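Local coordinates for protein 3'-5'-exonuclease (Saccharomyces cerevisiae, PDB 3E2V) that probably cuts double-stranded DNA as a magnesium-dependent TatD-type nuclease, combining endonuclease activity with 3'-to-5' exonuclease trimming, at residues D167-Y171 with S172-M176; Q292-T295 with E296-L299; A314-Q317 with Y318-Y322. All blocks are in the same frame, centred on the assembly; numbering follows the deposited sequence.

Followed from the N terminus, the three contacts come in series along a TatD-type barrel chain; none nests in or crosses another, and each lies within one unbroken run of residues. Contact 1 closes the loop after strand 156-165 and starts helix 174-187. Contact 2 closes the turn that carries the chain from helix 284-291 into strand 298-300, the last strand of the parallel sheet. Contact 3 forms the first turns of helix 316-325, the next helix in the chain. The contacts do not touch: nearest atoms are about 18 Å apart between contacts 1 and 2 and between contacts 1 and 3, and about 12 Å between contacts 2 and 3.

Contact 1: D167-Y171 with S172-M176; sequences DRFHY and SSKEM
The phenyl ring of F169 and the side chain of K174 lie side by side and point the same way, the ring meeting the lysine at the root of its chain. F169 CE1 is 3.6 Å from K174 CB, and the approach is oblique to the ring. The ring's edge is taken by a carbonyl: S172 O lies in the ring plane, 3.6 Å from F169 CD1. The same oxygen receives a C-H contact from F169 CA at 3.3 Å, with 151° at the hydrogen. A chi1 of -71° sets F169 CG beside its own backbone N and turns the ring toward K174, where Y166 touches both.

The turn is closed at R168 O, which accepts from Y171 N at 2.9 Å and only weakly from S172 N at 3.4 Å. S173 is the N-cap of the helix, its OG receiving M176 N at 3.1 Å. S172 OG, in contrast, is buried and bonded beyond the loop, to P91 O and Q177 NE2. The run is a beta-alpha loop of the barrel, leading from strand 156-165, which carries the magnesium-binding E161, into helix 174-187. The R168 side chain comes to about 10 Å from the bound magnesium ion, near but not among its ligands. Chemically, two neighbouring serines divide the polar work, one capping the helix and the other tying the loop to P91, while F169 adds apolar packing at an exposed surface.

Contact 2: Q292-T295 with E296-L299; sequences QIPT and ERLL
Two overlapping 3-10 turns, P294 to R297 and T295 to L298, deliver the chain from helix 284-291 into strand 298-300. The first is closed by R297 N donating to P294 O at 2.8 Å. The second closure, L298 N to T295 O, is weak at 3.3 Å. A water donates to the same T295 O at 3.0 Å and to L298 O at 2.7 Å, bridging the turn to the first residue of the strand.

In the TIM-barrel fold of this family such a turn feeds a strand at its N-terminal end. Strand 298-300 is the eighth in the parallel order and runs on toward D303, a magnesium ligand, while R297 and L299 make backbone bonds to strand 272-276. I293 and L298 are both buried, and their side chains cross at about a right angle. I293 CG2 rests against L298 CB at 3.9 Å, and the two CD1 methyls of I293 and L298 meet at 4.1 Å. V276 touches both residues.

E296 is exposed. Its CG sits between its backbone N and carbonyl carbon (chi1 86°), and a second bend folds the carboxylate back until OE1 is 3.7 Å from P294 CB. R297 passes the same proline with its CD, 4.1 Å from P294 CB, and then reaches across to strand 272-276, where its guanidinium group bonds to I272 O through NH2.

Contact 3: A314-Q317 with Y318-Y322; sequences ASFQ and YLAKY
A chi1 of 63° wedges Q317 CG between its own backbone N and carbonyl carbon, and from there the extended chain runs alongside the ring of Y318. The two side chains point the same way, with the amide and ring planes only 12° apart, a stacked pair. Q317 CG lies over the centre of the Y318 face, 3.8 Å from the centroid and almost on the ring normal, which makes it a CH-pi contact. Farther out, Q317 CD is 4.1 Å from Y318 CZ. The amide is also held through its nitrogen: Q317 NE2 donates to A314 O at 2.9 Å along a nearly straight line, in the carbonyl plane and on a lone pair, with the oxygen close to the amide plane.

F316 takes another well. Its CG is anti to the backbone N (chi1 -167°), which sends the ring along the helix toward the next turn. F316 CE2 reaches A320 CB at 4.0 Å, and F316 CD1 meets L319 CD1 at 4.3 Å; L319 CB lies over one face of the ring. Y330 meets F316 edge-to-face from outside this run.

Regular backbone bonds set the spacing: A320 N donates to F316 O at 2.9 Å and K321 N to Q317 O at 3.0 Å. Y318 N donates to S315 O at 3.1 Å, an i to i+3 bond. Helix 316-325 lies away from the metal site and packs on helix 362-373 through S315, Y318, Y322 and K321, the last in a salt bridge with E371; A314 and Y318 also touch L287 of helix 284-291. The chemistry implies that one glutamine does two jobs: its CG packs over one face of the tyrosine ring, while its amide gives A314 O a donor and, with the stack, probably has its rotation limited.

Contact 1: D167-Y171 with S172-M176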
ATOM      1  N   ASP A 167     -12.053 -10.462   4.187  1.00 15.65           N
ATOM      2  CA  ASP A 167     -12.738  -9.813   5.319  1.00 16.39           C
ATOM      3  C   ASP A 167     -13.752  -8.790   4.829  1.00 17.78           C
ATOM      4  O   ASP A 167     -14.413  -8.133   5.643  1.00 19.22           O
ATOM      5  CB  ASP A 167     -11.744  -9.079   6.219  1.00 17.13           C
ATOM      6  CG  ASP A 167     -10.907 -10.009   7.083  1.00 17.99           C
ATOM      7  OD1 ASP A 167     -10.909 -11.234   6.871  1.00 17.76           O
ATOM      8  OD2 ASP A 167     -10.234  -9.488   8.004  1.00 22.37           O
ATOM      9  N   ARG A 168     -13.867  -8.618   3.509  1.00 17.00           N
ATOM     10  CA  ARG A 168     -14.696  -7.537   2.940  1.00 18.12           C
ATOM     11  C   ARG A 168     -15.660  -8.018   1.862  1.00 16.87           C
ATOM     12  O   ARG A 168     -15.921  -7.312   0.891  1.00 16.82           O
ATOM     13  CB  ARG A 168     -13.793  -6.431   2.390  1.00 19.35           C
ATOM     14  CG  ARG A 168     -12.932  -5.725   3.438  1.00 24.25           C
ATOM     15  CD  ARG A 168     -13.721  -4.738   4.288  1.00 31.45           C
ATOM     16  NE  ARG A 168     -12.884  -3.989   5.233  1.00 35.64           N
ATOM     17  CZ  ARG A 168     -12.418  -4.466   6.387  1.00 37.29           C
ATOM     18  NH1 ARG A 168     -12.672  -5.715   6.760  1.00 37.78           N
ATOM     19  NH2 ARG A 168     -11.673  -3.691   7.172  1.00 39.37           N
ATOM     20  N   PHE A 169     -16.240  -9.202   2.048  1.00 16.52           N
ATOM     21  CA  PHE A 169     -17.224  -9.683   1.079  1.00 16.80           C
ATOM     22  C   PHE A 169     -18.482  -8.831   1.068  1.00 17.09           C
ATOM     23  O   PHE A 169     -19.276  -8.934   0.137  1.00 18.74           O
ATOM     24  CB  PHE A 169     -17.596 -11.151   1.333  1.00 16.34           C
ATOM     25  CG  PHE A 169     -16.509 -12.132   0.989  1.00 16.04           C
ATOM     26  CD1 PHE A 169     -15.713 -11.968  -0.137  1.00 15.48           C
ATOM     27  CD2 PHE A 169     -16.326 -13.260   1.780  1.00 16.48           C
ATOM     28  CE1 PHE A 169     -14.723 -12.883  -0.432  1.00 15.00           C
ATOM     29  CE2 PHE A 169     -15.350 -14.197   1.473  1.00 16.76           C
ATOM     30  CZ  PHE A 169     -14.560 -14.019   0.361  1.00 16.42           C
ATOM     31  N   HIS A 170     -18.645  -7.967   2.073  1.00 17.12           N
ATOM     32  CA  HIS A 170     -19.750  -7.017   2.040  1.00 17.54           C
ATOM     33  C   HIS A 170     -19.565  -5.910   1.011  1.00 17.93           C
ATOM     34  O   HIS A 170     -20.536  -5.243   0.645  1.00 18.05           O
ATOM     35  CB  HIS A 170     -20.085  -6.463   3.423  1.00 18.17           C
ATOM     36  CG  HIS A 170     -18.948  -5.792   4.111  1.00 18.62           C
ATOM     37  ND1 HIS A 170     -17.855  -6.484   4.581  1.00 20.24           N
ATOM     38  CD2 HIS A 170     -18.760  -4.501   4.472  1.00 19.69           C
ATOM     39  CE1 HIS A 170     -17.034  -5.648   5.187  1.00 20.44           C
ATOM     40  NE2 HIS A 170     -17.553  -4.435   5.123  1.00 21.30           N
ATOM     41  N   TYR A 171     -18.327  -5.735   0.540  1.00 17.45           N
ATOM     42  CA  TYR A 171     -18.007  -4.767  -0.504  1.00 18.27           C
ATOM     43  C   TYR A 171     -18.011  -5.372  -1.910  1.00 17.70           C
ATOM     44  O   TYR A 171     -18.379  -4.699  -2.876  1.00 17.75           O
ATOM     45  CB  TYR A 171     -16.652  -4.122  -0.247  1.00 20.54           C
ATOM     46  CG  TYR A 171     -16.617  -3.127   0.891  1.00 24.04           C
ATOM     47  CD1 TYR A 171     -17.702  -2.280   1.149  1.00 28.73           C
ATOM     48  CD2 TYR A 171     -15.483  -3.005   1.682  1.00 28.95           C
ATOM     49  CE1 TYR A 171     -17.654  -1.340   2.193  1.00 29.17           C
ATOM     50  CE2 TYR A 171     -15.428  -2.076   2.725  1.00 29.32           C
ATOM     51  CZ  TYR A 171     -16.513  -1.254   2.969  1.00 28.17           C
ATOM     52  OH  TYR A 171     -16.439  -0.335   3.999  1.00 30.12           O
ATOM     53  N   SER A 172     -17.562  -6.622  -2.020  1.00 17.06           N
ATOM     54  CA  SER A 172     -17.468  -7.277  -3.327  1.00 16.71           C
ATOM     55  C   SER A 172     -17.443  -8.779  -3.137  1.00 16.24           C
ATOM     56  O   SER A 172     -16.903  -9.269  -2.151  1.00 16.68           O
ATOM     57  CB  SER A 172     -16.194  -6.820  -4.046  1.00 17.35           C
ATOM     58  OG  SER A 172     -15.062  -7.109  -3.250  1.00 16.86           O
ATOM     59  N   SER A 173     -18.031  -9.507  -4.081  1.00 15.88           N
ATOM     60  CA  SER A 173     -18.029 -10.955  -3.999  1.00 15.57           C
ATOM     61  C   SER A 173     -16.653 -11.563  -4.245  1.00 15.15           C
ATOM     62  O   SER A 173     -15.794 -10.957  -4.909  1.00 15.13           O
ATOM     63  CB  SER A 173     -19.005 -11.526  -5.015  1.00 15.85           C
ATOM     64  OG  SER A 173     -18.519 -11.325  -6.327  1.00 16.71           O
ATOM     65  N   LYS A 174     -16.458 -12.781  -3.744  1.00 14.96           N
ATOM     66  CA  LYS A 174     -15.215 -13.498  -3.997  1.00 15.68           C
ATOM     67  C   LYS A 174     -14.928 -13.611  -5.492  1.00 15.74           C
ATOM     68  O   LYS A 174     -13.798 -13.421  -5.943  1.00 15.95           O
ATOM     69  CB  LYS A 174     -15.269 -14.893  -3.352  1.00 15.84           C
ATOM     70  CG  LYS A 174     -13.950 -15.641  -3.440  1.00 17.90           C
ATOM     71  CD  LYS A 174     -13.961 -16.950  -2.638  1.00 17.69           C
ATOM     72  CE  LYS A 174     -14.719 -18.043  -3.339  1.00 21.48           C
ATOM     73  NZ  LYS A 174     -14.717 -19.284  -2.477  1.00 23.24           N
ATOM     74  N   GLU A 175     -15.957 -13.933  -6.263  1.00 15.97           N
ATOM     75  CA  GLU A 175     -15.770 -14.142  -7.699  1.00 16.58           C
ATOM     76  C   GLU A 175     -15.347 -12.833  -8.387  1.00 16.21           C
ATOM     77  O   GLU A 175     -14.453 -12.815  -9.261  1.00 16.61           O
ATOM     78  CB  GLU A 175     -17.064 -14.681  -8.326  1.00 16.76           C
ATOM     79  CG  GLU A 175     -17.508 -16.086  -7.861  1.00 20.25           C
ATOM     80  CD  GLU A 175     -17.967 -16.169  -6.394  1.00 23.25           C
ATOM     81  OE1 GLU A 175     -18.566 -15.209  -5.848  1.00 23.06           O
ATOM     82  OE2 GLU A 175     -17.725 -17.225  -5.767  1.00 28.16           O
ATOM     83  N   MET A 176     -15.968 -11.722  -7.994  1.00 15.56           N
ATOM     84  CA  MET A 176     -15.595 -10.427  -8.578  1.00 15.11           C
ATOM     85  C   MET A 176     -14.165 -10.048  -8.187  1.00 14.77           C
ATOM     86  O   MET A 176     -13.409  -9.509  -9.007  1.00 14.91           O
ATOM     87  CB  MET A 176     -16.567  -9.342  -8.151  1.00 15.09           C
ATOM     88  CG  MET A 176     -17.916  -9.362  -8.903  1.00 16.43           C
ATOM     89  SD  MET A 176     -17.864  -8.771 -10.637  1.00 12.51           S
ATOM     90  CE  MET A 176     -17.343  -7.070 -10.398  1.00 19.65           C
TER

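Contact 2: Q292-T295 with E296-L299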
ATOM      1  N   GLN A 292      10.341 -13.764  11.650  1.00 19.20           N
ATOM      2  CA  GLN A 292      10.673 -14.754  10.615  1.00 19.24           C
ATOM      3  C   GLN A 292      10.792 -14.183   9.204  1.00 18.49           C
ATOM      4  O   GLN A 292      11.207 -14.890   8.279  1.00 18.59           O
ATOM      5  CB  GLN A 292       9.657 -15.897  10.609  1.00 19.98           C
ATOM      6  CG  GLN A 292       9.618 -16.689  11.924  1.00 22.54           C
ATOM      7  CD  GLN A 292       8.426 -17.611  12.014  1.00 28.74           C
ATOM      8  OE1 GLN A 292       7.316 -17.254  11.617  1.00 30.62           O
ATOM      9  NE2 GLN A 292       8.642 -18.804  12.565  1.00 30.81           N
ATOM     10  N   ILE A 293      10.422 -12.919   9.019  1.00 17.14           N
ATOM     11  CA  ILE A 293      10.588 -12.298   7.700  1.00 16.22           C
ATOM     12  C   ILE A 293      12.077 -12.018   7.444  1.00 16.09           C
ATOM     13  O   ILE A 293      12.713 -11.311   8.228  1.00 16.31           O
ATOM     14  CB  ILE A 293       9.835 -10.954   7.591  1.00 15.82           C
ATOM     15  CG1 ILE A 293       8.341 -11.116   7.907  1.00 15.71           C
ATOM     16  CG2 ILE A 293      10.017 -10.372   6.174  1.00 14.94           C
ATOM     17  CD1 ILE A 293       7.613  -9.782   8.168  1.00 15.99           C
ATOM     18  N   PRO A 294      12.647 -12.548   6.347  1.00 15.78           N
ATOM     19  CA  PRO A 294      14.057 -12.208   6.078  1.00 16.18           C
ATOM     20  C   PRO A 294      14.246 -10.695   6.030  1.00 15.51           C
ATOM     21  O   PRO A 294      13.475  -9.983   5.373  1.00 14.98           O
ATOM     22  CB  PRO A 294      14.310 -12.828   4.707  1.00 16.15           C
ATOM     23  CG  PRO A 294      13.335 -14.020   4.667  1.00 16.49           C
ATOM     24  CD  PRO A 294      12.089 -13.449   5.317  1.00 15.86           C
ATOM     25  N   THR A 295      15.254 -10.199   6.745  1.00 15.13           N
ATOM     26  CA  THR A 295      15.376  -8.758   6.958  1.00 15.63           C
ATOM     27  C   THR A 295      15.445  -7.953   5.655  1.00 15.78           C
ATOM     28  O   THR A 295      14.851  -6.874   5.567  1.00 16.21           O
ATOM     29  CB  THR A 295      16.557  -8.465   7.904  1.00 15.47           C
ATOM     30  OG1 THR A 295      16.282  -9.093   9.161  1.00 17.92           O
ATOM     31  CG2 THR A 295      16.753  -6.955   8.107  1.00 16.79           C
ATOM     32  N   GLU A 296      16.135  -8.473   4.643  1.00 15.09           N
ATOM     33  CA  GLU A 296      16.209  -7.783   3.357  1.00 15.30           C
ATOM     34  C   GLU A 296      14.938  -7.896   2.504  1.00 15.51           C
ATOM     35  O   GLU A 296      14.855  -7.298   1.423  1.00 17.34           O
ATOM     36  CB  GLU A 296      17.442  -8.252   2.572  1.00 15.37           C
ATOM     37  CG  GLU A 296      17.243  -9.509   1.737  1.00 16.06           C
ATOM     38  CD  GLU A 296      17.285 -10.817   2.508  1.00 17.02           C
ATOM     39  OE1 GLU A 296      17.289 -10.815   3.753  1.00 16.78           O
ATOM     40  OE2 GLU A 296      17.340 -11.881   1.838  1.00 18.79           O
ATOM     41  N   ARG A 297      13.954  -8.648   2.997  1.00 15.41           N
ATOM     42  CA  ARG A 297      12.683  -8.759   2.289  1.00 15.22           C
ATOM     43  C   ARG A 297      11.549  -8.049   3.013  1.00 15.35           C
ATOM     44  O   ARG A 297      10.389  -8.153   2.614  1.00 15.70           O
ATOM     45  CB  ARG A 297      12.371 -10.227   2.020  1.00 16.48           C
ATOM     46  CG  ARG A 297      13.406 -10.821   1.026  1.00 18.94           C
ATOM     47  CD  ARG A 297      13.254 -12.286   0.834  1.00 22.59           C
ATOM     48  NE  ARG A 297      12.063 -12.549   0.043  1.00 21.29           N
ATOM     49  CZ  ARG A 297      11.604 -13.755  -0.247  1.00 21.57           C
ATOM     50  NH1 ARG A 297      12.228 -14.859   0.187  1.00 21.74           N
ATOM     51  NH2 ARG A 297      10.505 -13.858  -0.966  1.00 17.54           N
ATOM     52  N   LEU A 298      11.909  -7.292   4.045  1.00 14.24           N
ATOM     53  CA  LEU A 298      10.950  -6.581   4.897  1.00 14.49           C
ATOM     54  C   LEU A 298      10.949  -5.117   4.492  1.00 14.88           C
ATOM     55  O   LEU A 298      12.010  -4.490   4.397  1.00 15.77           O
ATOM     56  CB  LEU A 298      11.403  -6.720   6.363  1.00 15.21           C
ATOM     57  CG  LEU A 298      10.457  -6.243   7.474  1.00 16.12           C
ATOM     58  CD1 LEU A 298      10.736  -7.120   8.696  1.00 19.45           C
ATOM     59  CD2 LEU A 298      10.626  -4.759   7.805  1.00 18.01           C
ATOM     60  N   LEU A 299       9.755  -4.567   4.259  1.00 13.91           N
ATOM     61  CA  LEU A 299       9.613  -3.138   3.973  1.00 13.20           C
ATOM     62  C   LEU A 299       8.766  -2.488   5.046  1.00 13.10           C
ATOM     63  O   LEU A 299       7.888  -3.131   5.614  1.00 14.17           O
ATOM     64  CB  LEU A 299       8.961  -2.918   2.604  1.00 12.69           C
ATOM     65  CG  LEU A 299       9.644  -3.665   1.455  1.00 14.11           C
ATOM     66  CD1 LEU A 299       8.872  -3.407   0.178  1.00 16.92           C
ATOM     67  CD2 LEU A 299      11.124  -3.267   1.289  1.00 15.31           C
TER
HETATM   68  O   HOH W   1      14.605  -4.643   3.522  1.00 19.81           O

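Contact 3: A314-Q317 with Y318-Y322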
ATOM      1  N   ALA A 314       1.240  -5.381  21.609  1.00 15.89           N
ATOM      2  CA  ALA A 314       2.478  -6.024  22.078  1.00 16.44           C
ATOM      3  C   ALA A 314       3.726  -5.235  21.673  1.00 16.67           C
ATOM      4  O   ALA A 314       4.772  -5.329  22.318  1.00 17.39           O
ATOM      5  CB  ALA A 314       2.570  -7.428  21.575  1.00 16.82           C
ATOM      6  N   SER A 315       3.603  -4.437  20.614  1.00 15.91           N
ATOM      7  CA  SER A 315       4.669  -3.589  20.131  1.00 16.16           C
ATOM      8  C   SER A 315       5.055  -2.455  21.095  1.00 15.86           C
ATOM      9  O   SER A 315       6.199  -1.978  21.061  1.00 16.19           O
ATOM     10  CB  SER A 315       4.213  -2.975  18.806  1.00 15.62           C
ATOM     11  OG  SER A 315       2.933  -2.391  18.971  1.00 15.97           O
ATOM     12  N   PHE A 316       4.105  -1.987  21.908  1.00 16.23           N
ATOM     13  CA  PHE A 316       4.342  -0.771  22.677  1.00 16.97           C
ATOM     14  C   PHE A 316       5.522  -0.886  23.618  1.00 17.65           C
ATOM     15  O   PHE A 316       6.231   0.097  23.826  1.00 17.84           O
ATOM     16  CB  PHE A 316       3.121  -0.295  23.476  1.00 16.49           C
ATOM     17  CG  PHE A 316       3.282   1.105  23.991  1.00 17.43           C
ATOM     18  CD1 PHE A 316       3.026   2.195  23.161  1.00 19.00           C
ATOM     19  CD2 PHE A 316       3.725   1.348  25.290  1.00 17.41           C
ATOM     20  CE1 PHE A 316       3.209   3.506  23.617  1.00 19.10           C
ATOM     21  CE2 PHE A 316       3.915   2.649  25.736  1.00 16.76           C
ATOM     22  CZ  PHE A 316       3.643   3.727  24.904  1.00 19.34           C
ATOM     23  N   GLN A 317       5.740  -2.072  24.171  1.00 18.32           N
ATOM     24  CA  GLN A 317       6.832  -2.235  25.128  1.00 20.00           C
ATOM     25  C   GLN A 317       8.184  -1.729  24.614  1.00 20.55           C
ATOM     26  O   GLN A 317       9.002  -1.226  25.385  1.00 20.86           O
ATOM     27  CB  GLN A 317       6.924  -3.681  25.590  1.00 20.18           C
ATOM     28  CG  GLN A 317       7.254  -4.666  24.504  1.00 23.38           C
ATOM     29  CD  GLN A 317       7.114  -6.072  24.996  1.00 26.32           C
ATOM     30  OE1 GLN A 317       7.900  -6.523  25.836  1.00 28.00           O
ATOM     31  NE2 GLN A 317       6.105  -6.783  24.494  1.00 27.52           N
ATOM     32  N   TYR A 318       8.403  -1.842  23.305  1.00 20.78           N
ATOM     33  CA  TYR A 318       9.646  -1.373  22.698  1.00 21.75           C
ATOM     34  C   TYR A 318       9.705   0.148  22.587  1.00 22.77           C
ATOM     35  O   TYR A 318      10.775   0.746  22.732  1.00 23.36           O
ATOM     36  CB  TYR A 318       9.855  -2.071  21.364  1.00 22.25           C
ATOM     37  CG  TYR A 318       9.797  -3.565  21.527  1.00 22.09           C
ATOM     38  CD1 TYR A 318      10.750  -4.224  22.309  1.00 22.99           C
ATOM     39  CD2 TYR A 318       8.781  -4.318  20.953  1.00 23.31           C
ATOM     40  CE1 TYR A 318      10.711  -5.598  22.488  1.00 23.97           C
ATOM     41  CE2 TYR A 318       8.727  -5.700  21.131  1.00 24.06           C
ATOM     42  CZ  TYR A 318       9.706  -6.334  21.894  1.00 24.66           C
ATOM     43  OH  TYR A 318       9.664  -7.701  22.073  1.00 27.74           O
ATOM     44  N   LEU A 319       8.563   0.790  22.362  1.00 22.28           N
ATOM     45  CA  LEU A 319       8.514   2.251  22.417  1.00 23.35           C
ATOM     46  C   LEU A 319       8.678   2.763  23.846  1.00 24.28           C
ATOM     47  O   LEU A 319       9.308   3.803  24.057  1.00 25.48           O
ATOM     48  CB  LEU A 319       7.221   2.798  21.817  1.00 22.87           C
ATOM     49  CG  LEU A 319       6.902   2.434  20.368  1.00 22.59           C
ATOM     50  CD1 LEU A 319       5.675   3.218  19.957  1.00 22.17           C
ATOM     51  CD2 LEU A 319       8.077   2.690  19.417  1.00 21.44           C
ATOM     52  N   ALA A 320       8.087   2.061  24.811  1.00 25.14           N
ATOM     53  CA  ALA A 320       8.289   2.394  26.223  1.00 25.80           C
ATOM     54  C   ALA A 320       9.783   2.352  26.573  1.00 26.09           C
ATOM     55  O   ALA A 320      10.303   3.294  27.186  1.00 26.08           O
ATOM     56  CB  ALA A 320       7.477   1.459  27.118  1.00 26.01           C
ATOM     57  N   LYS A 321      10.463   1.282  26.154  1.00 26.33           N
ATOM     58  CA  LYS A 321      11.908   1.129  26.367  1.00 27.00           C
ATOM     59  C   LYS A 321      12.675   2.312  25.788  1.00 26.77           C
ATOM     60  O   LYS A 321      13.530   2.895  26.459  1.00 27.02           O
ATOM     61  CB  LYS A 321      12.417  -0.196  25.771  1.00 26.77           C
ATOM     62  CG  LYS A 321      13.937  -0.351  25.771  1.00 28.42           C
ATOM     63  CD  LYS A 321      14.379  -1.610  25.044  1.00 29.20           C
ATOM     64  CE  LYS A 321      15.899  -1.727  25.057  1.00 32.94           C
ATOM     65  NZ  LYS A 321      16.367  -2.963  24.375  1.00 35.52           N
ATOM     66  N   TYR A 322      12.366   2.673  24.544  1.00 26.13           N
ATOM     67  CA  TYR A 322      13.029   3.798  23.897  1.00 26.27           C
ATOM     68  C   TYR A 322      12.766   5.142  24.580  1.00 26.90           C
ATOM     69  O   TYR A 322      13.669   5.981  24.677  1.00 26.67           O
ATOM     70  CB  TYR A 322      12.702   3.837  22.392  1.00 25.53           C
ATOM     71  CG  TYR A 322      13.765   3.138  21.566  1.00 24.98           C
ATOM     72  CD1 TYR A 322      13.944   1.754  21.650  1.00 22.99           C
ATOM     73  CD2 TYR A 322      14.610   3.865  20.728  1.00 24.34           C
ATOM     74  CE1 TYR A 322      14.931   1.117  20.907  1.00 24.39           C
ATOM     75  CE2 TYR A 322      15.595   3.237  19.995  1.00 24.18           C
ATOM     76  CZ  TYR A 322      15.753   1.870  20.087  1.00 24.59           C
ATOM     77  OH  TYR A 322      16.732   1.240  19.337  1.00 26.64           O
TER